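PDB 5DS0: peptidase M42 from Thaumarchaeota archaeon SCGC AB-539-E09, which probably acts as a metal-dependent TET aminopeptidase of the M42 family, removing residues from the N-termini of peptides. Local coordinates for residues Glu237-Pro245 with His250-Lys258. Numbering follows the deposited sequence.
Sequences EVDIAGDVP and HEALTKMGK. With CO (cobalt (II) ion), chain T.
Gly242 and Ala252 approach to 4.8 Å between CA atoms where residues 239-243, the last of strand 232-240 and the turn after it, run 82° from residues 252-256, and one backbone bond, Gly242 N to Thr254 O (3.0 Å), ties the two together. The methyl of Ala252 lies against Gly242 CA at 3.7 Å. Beyond the bond, the carboxylate of Asp243 reaches the backbone of the loop. Its OD2 accepts the amide of Met256 (a selenomethionine) through the syn lone pair, at 3.0 Å and an N-H...O angle of 152°, while OD1 takes a weak second share of the same N-H. With CG anti to its carbonyl carbon (chi1 -59°), Asp243 lays OD1 beside Lys255 CA and brings OD2 to Met256 CB, the two side chains of Asp243 and Met256 crossing at about a right angle. Arg322 forms a salt bridge with OD2, and Tyr82 of a second subunit packs on Asp243. Shortening Asp243 to an alanine would remove both oxygens, and is likely to leave the Met256 amide and Arg322 without this acceptor, freeing the loop to shift. On the strand side, Thr254 turns CG2 to Asp239 OD2 (3.6 Å), an oxygen hydrogen-bonded by Thr318 and Ser293. Earlier in the strand, Glu237 chelates a cobalt ion through OE1 and OE2, with His66 and Asp180 among the other ligands; OE1 also receives Val238 N on its anti lone pair. Just past a metal ligand of the catalytic-domain sheet, the two segments are thus joined by two main-chain N-H groups, one of them received by the buried carboxylate of Asp243, whose negative charge is likely to be balanced by Arg322.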
loop_
_atom_site.group_PDB
_atom_site.type_symbol
_atom_site.label_atom_id
_atom_site.label_comp_id
_atom_site.label_asym_id
_atom_site.label_seq_id
_atom_site.Cartn_x
_atom_site.Cartn_y
_atom_site.Cartn_z
ATOM N N GLU C 237 29.997 6.164 -32.505
ATOM C CA GLU C 237 28.653 6.119 -31.955
ATOM C C GLU C 237 28.299 7.507 -31.441
ATOM O O GLU C 237 29.096 8.439 -31.539
ATOM C CB GLU C 237 28.564 5.111 -30.806
ATOM C CG GLU C 237 27.878 3.786 -31.119
ATOM C CD GLU C 237 26.374 3.843 -31.441
ATOM O OE1 GLU C 237 25.739 4.905 -31.415
ATOM O OE2 GLU C 237 25.818 2.758 -31.698
ATOM N N VAL C 238 27.093 7.624 -30.904
ATOM C CA VAL C 238 26.699 8.796 -30.188
ATOM C C VAL C 238 26.878 8.519 -28.700
ATOM O O VAL C 238 26.953 7.381 -28.281
ATOM C CB VAL C 238 25.240 9.169 -30.480
ATOM C CG1 VAL C 238 25.091 9.587 -31.922
ATOM C CG2 VAL C 238 24.305 8.023 -30.150
ATOM N N ASP C 239 26.974 9.585 -27.920
ATOM C CA ASP C 239 27.041 9.500 -26.474
ATOM C C ASP C 239 25.841 10.260 -25.963
ATOM O O ASP C 239 25.451 11.277 -26.555
ATOM C CB ASP C 239 28.325 10.166 -25.960
ATOM C CG ASP C 239 29.034 9.352 -24.882
ATOM O OD1 ASP C 239 28.344 8.767 -24.006
ATOM O OD2 ASP C 239 30.293 9.316 -24.908
ATOM N N ILE C 240 25.227 9.767 -24.897
ATOM C CA ILE C 240 24.137 10.487 -24.286
ATOM C C ILE C 240 24.763 11.693 -23.621
ATOM O O ILE C 240 25.638 11.551 -22.777
ATOM C CB ILE C 240 23.388 9.645 -23.248
ATOM C CG1 ILE C 240 22.677 8.444 -23.898
ATOM C CG2 ILE C 240 22.364 10.511 -22.531
ATOM C CD1 ILE C 240 23.344 7.101 -23.642
ATOM N N ALA C 241 24.330 12.885 -24.015
ATOM C CA ALA C 241 24.926 14.109 -23.511
ATOM C C ALA C 241 24.177 14.594 -22.289
ATOM O O ALA C 241 22.964 14.858 -22.360
ATOM C CB ALA C 241 24.917 15.177 -24.577
ATOM N N GLY C 242 24.906 14.722 -21.177
ATOM C CA GLY C 242 24.348 15.186 -19.902
ATOM C C GLY C 242 24.442 16.687 -19.715
ATOM O O GLY C 242 25.179 17.169 -18.861
ATOM N N ASP C 243 23.695 17.425 -20.535
ATOM C CA ASP C 243 23.684 18.899 -20.476
ATOM C C ASP C 243 22.441 19.388 -19.748
ATOM O O ASP C 243 22.303 20.583 -19.491
ATOM C CB ASP C 243 23.724 19.518 -21.891
ATOM C CG ASP C 243 24.948 19.114 -22.672
ATOM O OD1 ASP C 243 25.638 18.229 -22.184
ATOM O OD2 ASP C 243 25.221 19.629 -23.766
ATOM N N VAL C 244 21.567 18.438 -19.408
ATOM C CA VAL C 244 20.228 18.699 -18.939
ATOM C C VAL C 244 20.228 18.991 -17.417
ATOM O O VAL C 244 20.875 18.270 -16.663
ATOM C CB VAL C 244 19.357 17.439 -19.253
ATOM C CG1 VAL C 244 17.935 17.744 -18.904
ATOM C CG2 VAL C 244 19.420 16.908 -20.715
ATOM N N PRO C 245 19.508 20.057 -16.962
ATOM C CA PRO C 245 19.653 20.528 -15.562
ATOM C C PRO C 245 19.230 19.576 -14.464
ATOM O O PRO C 245 18.225 18.890 -14.587
ATOM C CB PRO C 245 18.733 21.755 -15.484
ATOM C CG PRO C 245 18.449 22.158 -16.878
ATOM C CD PRO C 245 18.580 20.919 -17.720
ATOM N N HIS C 250 28.018 12.501 -13.073
ATOM C CA HIS C 250 28.769 11.255 -13.177
ATOM C C HIS C 250 28.137 10.167 -14.042
ATOM O O HIS C 250 28.855 9.333 -14.595
ATOM C CB HIS C 250 29.123 10.707 -11.785
ATOM C CG HIS C 250 27.943 10.364 -10.927
ATOM N ND1 HIS C 250 27.306 9.140 -10.977
ATOM C CD2 HIS C 250 27.319 11.073 -9.957
ATOM C CE1 HIS C 250 26.326 9.120 -10.090
ATOM N NE2 HIS C 250 26.310 10.281 -9.461
ATOM N N GLU C 251 26.814 10.188 -14.179
ATOM C CA GLU C 251 26.097 9.211 -15.008
ATOM C C GLU C 251 26.184 9.531 -16.520
ATOM O O GLU C 251 26.053 8.631 -17.354
ATOM C CB GLU C 251 24.620 9.152 -14.608
ATOM C CG GLU C 251 24.309 8.914 -13.119
ATOM C CD GLU C 251 24.240 7.441 -12.735
ATOM O OE1 GLU C 251 24.328 6.609 -13.651
ATOM O OE2 GLU C 251 24.086 7.109 -11.533
ATOM N N ALA C 252 26.371 10.812 -16.863
ATOM C CA ALA C 252 26.538 11.269 -18.259
ATOM C C ALA C 252 27.606 12.350 -18.302
ATOM O O ALA C 252 27.327 13.536 -18.167
ATOM C CB ALA C 252 25.226 11.792 -18.824
ATOM N N LEU C 253 28.839 11.912 -18.467
ATOM C CA LEU C 253 29.986 12.798 -18.415
ATOM C C LEU C 253 30.065 13.803 -19.565
ATOM O O LEU C 253 30.598 14.890 -19.360
ATOM C CB LEU C 253 31.288 11.982 -18.365
ATOM C CG LEU C 253 31.555 11.265 -17.034
ATOM C CD1 LEU C 253 32.438 10.039 -17.246
ATOM C CD2 LEU C 253 32.135 12.212 -15.987
ATOM N N THR C 254 29.564 13.452 -20.755
ATOM C CA THR C 254 29.839 14.258 -21.945
ATOM C C THR C 254 28.905 15.440 -22.091
ATOM O O THR C 254 27.754 15.387 -21.677
ATOM C CB THR C 254 29.784 13.439 -23.237
ATOM O OG1 THR C 254 28.527 12.772 -23.337
ATOM C CG2 THR C 254 30.880 12.412 -23.252
ATOM N N LYS C 255 29.441 16.507 -22.674
ATOM C CA LYS C 255 28.703 17.727 -22.939
ATOM C C LYS C 255 28.786 18.073 -24.412
ATOM O O LYS C 255 29.841 17.946 -25.034
ATOM C CB LYS C 255 29.276 18.872 -22.105
ATOM C CG LYS C 255 29.217 18.623 -20.605
ATOM C CD LYS C 255 29.581 19.851 -19.796
ATOM C CE LYS C 255 29.220 19.701 -18.325
ATOM N NZ LYS C 255 27.754 19.709 -18.056
HETATM N N MSE C 256 27.678 18.511 -24.976
HETATM C CA MSE C 256 27.645 18.865 -26.382
HETATM C C MSE C 256 28.481 20.097 -26.549
HETATM O O MSE C 256 28.313 21.084 -25.828
HETATM C CB MSE C 256 26.212 19.112 -26.815
HETATM C CG MSE C 256 26.107 19.389 -28.301
HETATM SE SE MSE C 256 24.271 19.928 -28.759
HETATM C CE MSE C 256 24.193 21.761 -28.047
ATOM N N GLY C 257 29.413 20.042 -27.494
ATOM C CA GLY C 257 30.277 21.181 -27.809
ATOM C C GLY C 257 31.656 21.163 -27.180
ATOM O O GLY C 257 32.489 21.981 -27.524
ATOM N N LYS C 258 31.904 20.217 -26.285
ATOM C CA LYS C 258 33.189 20.093 -25.598
ATOM C C LYS C 258 34.060 18.985 -26.192
ATOM O O LYS C 258 35.052 18.585 -25.597
ATOM C CB LYS C 258 32.952 19.830 -24.116
ATOM C CG LYS C 258 32.329 21.000 -23.389
ATOM C CD LYS C 258 33.388 22.022 -23.025
ATOM C CE LYS C 258 32.873 23.446 -23.181
ATOM N NZ LYS C 258 33.977 24.409 -22.915
HETATM CO CO CO T . 23.737 3.489 -31.667
#